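Local coordinates for protein MRG701 (Oryza sativa, PDB 5IN1) that probably recognises methylated histone tails through its MRG-family chromodomain and takes part in transcriptional regulation in rice, at residues A[63-66]-A[67-71]. Sequence-based numbering, arbitrary orientation.
Sequences RKQQ and ELEKS
Glu67, Leu68, Glu69 and Lys70 each give their backbone N-H to the carbonyl four residues earlier, on Arg63, Lys64, Gln65 and Gln66. These are the i to i+4 bonds of an alpha-helix. Glu67 N lies 2.9 Å from Arg63 O, and the other three are of much the same length. The last one, Lys70 N to Gln66 O, is the most bent, with 148° at the hydrogen. Ser71 N then reaches back to Glu67 O by a weak bond.

The side chains add looser links. Lys64 NZ lies 4.0 Å from Glu67 OE1, a long salt bridge. The lysine chain bends at its second torsion, which brings its end toward the glutamate, and the two side chains cross at a slant. Gln65 and Glu69 run side by side in the same direction, with amide and carboxylate planes 35° apart. A water spans them: it donates to Gln65 OE1 at 2.8 Å and, weakly, to Glu69 OE1. Gln66 and Lys70 also run alongside each other. Here the contact is aliphatic, Gln66 CG to Lys70 CD at 4.1 Å. Leu68 has CG beside its own backbone N (chi1 -68°), and this places CG 3.4 Å from Lys64 O.

Residues 63-70 make up the C-terminal two thirds of helix 59-70, which follows the five-stranded antiparallel sheet of the chromodomain. One face of the helix meets the sheet. Leu68 packs on Tyr12, Leu16 and Leu17, and Lys64 on Tyr12 and Leu17. Gln65 touches Leu10, and its NE2 is hydrogen-bonded to Leu17 O, tying the helix to strands 8-13 and 16-28.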
loop_
_atom_site.group_PDB
_atom_site.type_symbol
_atom_site.label_atom_id
_atom_site.label_comp_id
_atom_site.label_asym_id
_atom_site.label_seq_id
_atom_site.Cartn_x
_atom_site.Cartn_y
_atom_site.Cartn_z
ATOM N N ARG A 63 -16.480 -16.770 13.568
ATOM C CA ARG A 63 -17.036 -18.125 13.591
ATOM C C ARG A 63 -15.946 -19.169 13.284
ATOM O O ARG A 63 -15.969 -20.266 13.842
ATOM C CB ARG A 63 -18.188 -18.266 12.583
ATOM C CG ARG A 63 -19.461 -17.514 12.923
ATOM C CD ARG A 63 -20.078 -17.982 14.214
ATOM N NE ARG A 63 -21.299 -17.222 14.478
ATOM C CZ ARG A 63 -22.522 -17.746 14.535
ATOM N NH1 ARG A 63 -22.705 -19.053 14.387
ATOM N NH2 ARG A 63 -23.562 -16.955 14.765
ATOM N N LYS A 64 -15.002 -18.831 12.405
ATOM C CA LYS A 64 -13.856 -19.707 12.147
ATOM C C LYS A 64 -12.993 -19.895 13.397
ATOM O O LYS A 64 -12.586 -21.015 13.722
ATOM C CB LYS A 64 -13.009 -19.147 11.011
ATOM C CG LYS A 64 -11.780 -19.963 10.657
ATOM C CD LYS A 64 -12.165 -21.299 10.050
ATOM C CE LYS A 64 -10.943 -22.073 9.556
ATOM N NZ LYS A 64 -11.364 -23.430 9.087
ATOM N N GLN A 65 -12.747 -18.798 14.114
ATOM C CA GLN A 65 -12.037 -18.886 15.388
ATOM C C GLN A 65 -12.732 -19.876 16.328
ATOM O O GLN A 65 -12.091 -20.742 16.905
ATOM C CB GLN A 65 -11.937 -17.515 16.036
ATOM C CG GLN A 65 -11.343 -17.543 17.439
ATOM C CD GLN A 65 -11.467 -16.189 18.101
ATOM O OE1 GLN A 65 -12.579 -15.663 18.243
ATOM N NE2 GLN A 65 -10.332 -15.603 18.502
ATOM N N GLN A 66 -14.056 -19.743 16.459
ATOM C CA GLN A 66 -14.866 -20.655 17.271
ATOM C C GLN A 66 -14.733 -22.115 16.822
ATOM O O GLN A 66 -14.557 -23.003 17.657
ATOM C CB GLN A 66 -16.340 -20.212 17.241
ATOM C CG GLN A 66 -17.370 -21.255 17.706
ATOM C CD GLN A 66 -18.782 -20.686 17.803
ATOM O OE1 GLN A 66 -19.056 -19.595 17.329
ATOM N NE2 GLN A 66 -19.683 -21.437 18.432
ATOM N N GLU A 67 -14.856 -22.361 15.522
ATOM C CA GLU A 67 -14.744 -23.721 15.009
ATOM C C GLU A 67 -13.401 -24.329 15.371
ATOM O O GLU A 67 -13.324 -25.499 15.734
ATOM C CB GLU A 67 -14.928 -23.748 13.489
ATOM C CG GLU A 67 -14.894 -25.153 12.867
ATOM C CD GLU A 67 -14.854 -25.127 11.335
ATOM O OE1 GLU A 67 -14.941 -24.036 10.733
ATOM O OE2 GLU A 67 -14.739 -26.210 10.723
ATOM N N LEU A 68 -12.332 -23.549 15.238
ATOM C CA LEU A 68 -11.015 -24.066 15.581
ATOM C C LEU A 68 -10.897 -24.380 17.065
ATOM O O LEU A 68 -10.277 -25.371 17.447
ATOM C CB LEU A 68 -9.914 -23.086 15.171
ATOM C CG LEU A 68 -9.762 -22.943 13.660
ATOM C CD1 LEU A 68 -8.898 -21.732 13.276
ATOM C CD2 LEU A 68 -9.199 -24.242 13.071
ATOM N N GLU A 69 -11.490 -23.536 17.899
ATOM C CA GLU A 69 -11.487 -23.800 19.334
ATOM C C GLU A 69 -12.250 -25.079 19.682
ATOM O O GLU A 69 -11.846 -25.835 20.565
ATOM C CB GLU A 69 -12.077 -22.612 20.098
ATOM C CG GLU A 69 -11.158 -21.403 20.111
ATOM C CD GLU A 69 -11.746 -20.243 20.873
ATOM O OE1 GLU A 69 -12.800 -19.717 20.433
ATOM O OE2 GLU A 69 -11.164 -19.838 21.900
ATOM N N LYS A 70 -13.350 -25.332 18.984
ATOM C CA LYS A 70 -14.159 -26.503 19.297
ATOM C C LYS A 70 -13.560 -27.803 18.786
ATOM O O LYS A 70 -13.875 -28.878 19.310
ATOM C CB LYS A 70 -15.565 -26.322 18.743
ATOM C CG LYS A 70 -16.344 -25.279 19.491
ATOM C CD LYS A 70 -17.746 -25.115 18.950
ATOM C CE LYS A 70 -18.575 -26.392 19.103
ATOM N NZ LYS A 70 -18.917 -26.732 20.524
ATOM N N SER A 71 -12.698 -27.728 17.781
ATOM C CA SER A 71 -12.117 -28.947 17.228
ATOM C C SER A 71 -10.772 -29.247 17.875
ATOM O O SER A 71 -10.122 -30.240 17.541
ATOM C CB SER A 71 -11.972 -28.837 15.713
ATOM O OG SER A 71 -11.025 -27.849 15.368
HETATM O O HOH W 1 -14.785 -17.345 18.857
#